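Local coordinates for protein ARF-like GTPase (Chlamydomonas reinhardtii, PDB 4M9Q) that belongs to the ARF-like small GTPases of the P-loop fold and holds phosphoaminophosphonic acid-guanylate ester together with a magnesium ion, at residues A[18-21]-A[22-26]. Residues are numbered along the deposited sequence; the frame is centred on the assembly and turned at random.
Sequences TTLL and NSIQG. With MG (magnesium ion), chain E; GNP (phosphoaminophosphonic acid-guanylate ester), chain D.
The helix that follows the P-loop (Walker A motif) of this ARF-like GTPase carries the contact, and successive i to i+4 hydrogen bonds join Thr18–Leu21 to the next turn, 22-25. Asn22 N donates to Thr18 O at 3.0 Å with an almost straight N-H...O angle of 179°, Ser23 N donates to Thr19 O, and Ile24 N to Leu20 O at 2.8 Å. The last bond, from Gln25 N to Leu21 O, is longer at 3.2 Å, and Gln25 is the first residue to leave helical backbone angles. Apolar branches add to this: Leu21 CD1 lies 3.9 Å from Ile24 CG2, and Leu20 CD2 4.1 Å from Ile24 CD1, so Ile24 touches both leucines through different methyls.

At the opposite end the helix grips the ligand GNP. The hydroxyl of Thr19 stands beside its own backbone N (chi1 -50°), which lets OG1 and N both donate to GNP O2A, at 2.7 and 2.8 Å; two hydrogen bonds thus hold one phosphate oxygen. Thr18 N hydrogen-bonds GNP O1B, and Thr18 OG1 coordinates magnesium at 1.9 Å, with Thr35 as a further protein ligand and Asp54 as hydrogen-bond partner of that hydroxyl.

Leu21 packs on Val52 and Asp54 of strand 48-55 and on Thr41 of strand 38-45, whereas Leu20, Ser23 and Ile24 touch Leu158 of helix 157-190, placing this short helix between sheet and helix.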
loop_
_atom_site.group_PDB
_atom_site.type_symbol
_atom_site.label_atom_id
_atom_site.label_comp_id
_atom_site.label_asym_id
_atom_site.label_seq_id
_atom_site.Cartn_x
_atom_site.Cartn_y
_atom_site.Cartn_z
ATOM N N THR A 18 9.330 -2.584 -0.386
ATOM C CA THR A 18 9.863 -3.883 -0.724
ATOM C C THR A 18 10.286 -4.644 0.544
ATOM O O THR A 18 9.977 -5.820 0.687
ATOM C CB THR A 18 10.956 -3.752 -1.782
ATOM O OG1 THR A 18 10.408 -3.071 -2.916
ATOM C CG2 THR A 18 11.488 -5.120 -2.287
ATOM N N THR A 19 10.915 -3.964 1.500
ATOM C CA THR A 19 11.320 -4.602 2.761
ATOM C C THR A 19 10.085 -5.045 3.550
ATOM O O THR A 19 10.046 -6.094 4.153
ATOM C CB THR A 19 12.168 -3.644 3.597
ATOM O OG1 THR A 19 13.221 -3.095 2.772
ATOM C CG2 THR A 19 12.804 -4.355 4.837
ATOM N N LEU A 20 9.048 -4.234 3.506
ATOM C CA LEU A 20 7.826 -4.547 4.217
ATOM C C LEU A 20 7.155 -5.763 3.595
ATOM O O LEU A 20 6.752 -6.701 4.266
ATOM C CB LEU A 20 6.919 -3.338 4.215
ATOM C CG LEU A 20 5.688 -3.479 5.091
ATOM C CD1 LEU A 20 5.374 -2.110 5.702
ATOM C CD2 LEU A 20 4.549 -4.044 4.253
ATOM N N LEU A 21 7.133 -5.810 2.287
ATOM C CA LEU A 21 6.582 -6.973 1.630
ATOM C C LEU A 21 7.320 -8.240 1.969
ATOM O O LEU A 21 6.691 -9.230 2.281
ATOM C CB LEU A 21 6.614 -6.796 0.131
ATOM C CG LEU A 21 5.827 -7.895 -0.573
ATOM C CD1 LEU A 21 4.464 -8.031 0.137
ATOM C CD2 LEU A 21 5.713 -7.619 -2.059
ATOM N N ASN A 22 8.648 -8.226 1.883
ATOM C CA ASN A 22 9.454 -9.344 2.333
ATOM C C ASN A 22 9.099 -9.725 3.755
ATOM O O ASN A 22 8.775 -10.862 4.012
ATOM C CB ASN A 22 10.973 -9.065 2.230
ATOM C CG ASN A 22 11.449 -8.913 0.782
ATOM O OD1 ASN A 22 10.784 -9.372 -0.176
ATOM N ND2 ASN A 22 12.574 -8.239 0.602
ATOM N N SER A 23 9.104 -8.780 4.677
ATOM C CA SER A 23 8.900 -9.109 6.087
ATOM C C SER A 23 7.514 -9.632 6.365
ATOM O O SER A 23 7.308 -10.394 7.292
ATOM C CB SER A 23 9.175 -7.884 6.953
ATOM O OG SER A 23 10.578 -7.611 6.937
ATOM N N ILE A 24 6.549 -9.209 5.566
ATOM C CA ILE A 24 5.175 -9.650 5.778
ATOM C C ILE A 24 5.006 -11.103 5.352
ATOM O O ILE A 24 4.173 -11.814 5.923
ATOM C CB ILE A 24 4.177 -8.714 5.096
ATOM C CG1 ILE A 24 2.976 -8.468 5.952
ATOM C CG2 ILE A 24 3.724 -9.242 3.775
ATOM C CD1 ILE A 24 2.272 -7.199 5.525
ATOM N N GLN A 25 5.820 -11.508 4.370
ATOM C CA GLN A 25 5.934 -12.887 3.889
ATOM C C GLN A 25 6.955 -13.727 4.694
ATOM O O GLN A 25 7.445 -14.741 4.204
ATOM C CB GLN A 25 6.371 -12.883 2.407
ATOM C CG GLN A 25 5.269 -12.974 1.361
ATOM C CD GLN A 25 5.175 -14.333 0.673
ATOM O OE1 GLN A 25 6.196 -15.006 0.407
ATOM N NE2 GLN A 25 3.942 -14.750 0.373
ATOM N N GLY A 26 7.310 -13.300 5.904
ATOM C CA GLY A 26 8.160 -14.096 6.788
ATOM C C GLY A 26 9.636 -13.978 6.556
ATOM O O GLY A 26 10.393 -14.004 7.510
HETATM MG MG MG E . 11.024 -1.447 -3.650
HETATM P PG GNP D . 11.559 1.866 -3.972
HETATM O O1G GNP D . 11.644 0.309 -4.411
HETATM O O2G GNP D . 10.074 2.367 -3.929
HETATM O O3G GNP D . 12.513 2.645 -4.896
HETATM N N3B GNP D . 12.039 1.934 -2.344
HETATM P PB GNP D . 11.265 0.904 -1.250
HETATM O O1B GNP D . 10.881 -0.523 -1.901
HETATM O O2B GNP D . 10.074 1.661 -0.731
HETATM O O3A GNP D . 12.366 0.797 -0.110
HETATM P PA GNP D . 13.108 -0.506 0.419
HETATM O O1A GNP D . 13.993 -0.823 -0.724
HETATM O O2A GNP D . 12.068 -1.444 0.924
HETATM O "O5'" GNP D . 13.895 0.157 1.641
HETATM C "C5'" GNP D . 14.663 1.364 1.418
HETATM C "C4'" GNP D . 15.841 1.448 2.424
HETATM O "O4'" GNP D . 15.252 1.538 3.730
HETATM C "C3'" GNP D . 16.676 0.179 2.517
HETATM O "O3'" GNP D . 17.972 0.410 3.066
HETATM C "C2'" GNP D . 15.996 -0.620 3.576
HETATM O "O2'" GNP D . 16.812 -1.544 4.234
HETATM C "C1'" GNP D . 15.653 0.459 4.554
HETATM N N9 GNP D . 14.587 0.146 5.509
HETATM C C8 GNP D . 13.401 -0.369 5.189
HETATM N N7 GNP D . 12.623 -0.474 6.275
HETATM C C5 GNP D . 13.333 -0.037 7.321
HETATM C C6 GNP D . 13.063 0.076 8.765
HETATM O O6 GNP D . 11.977 -0.282 9.259
HETATM N N1 GNP D . 14.014 0.589 9.514
HETATM C C2 GNP D . 15.220 0.999 9.009
HETATM N N2 GNP D . 16.108 1.484 9.880
HETATM N N3 GNP D . 15.550 0.927 7.693
HETATM C C4 GNP D . 14.638 0.380 6.820
HETATM O O HOH W 1 12.976 -1.911 -3.082
HETATM O O HOH W 2 9.123 -0.950 -4.184
#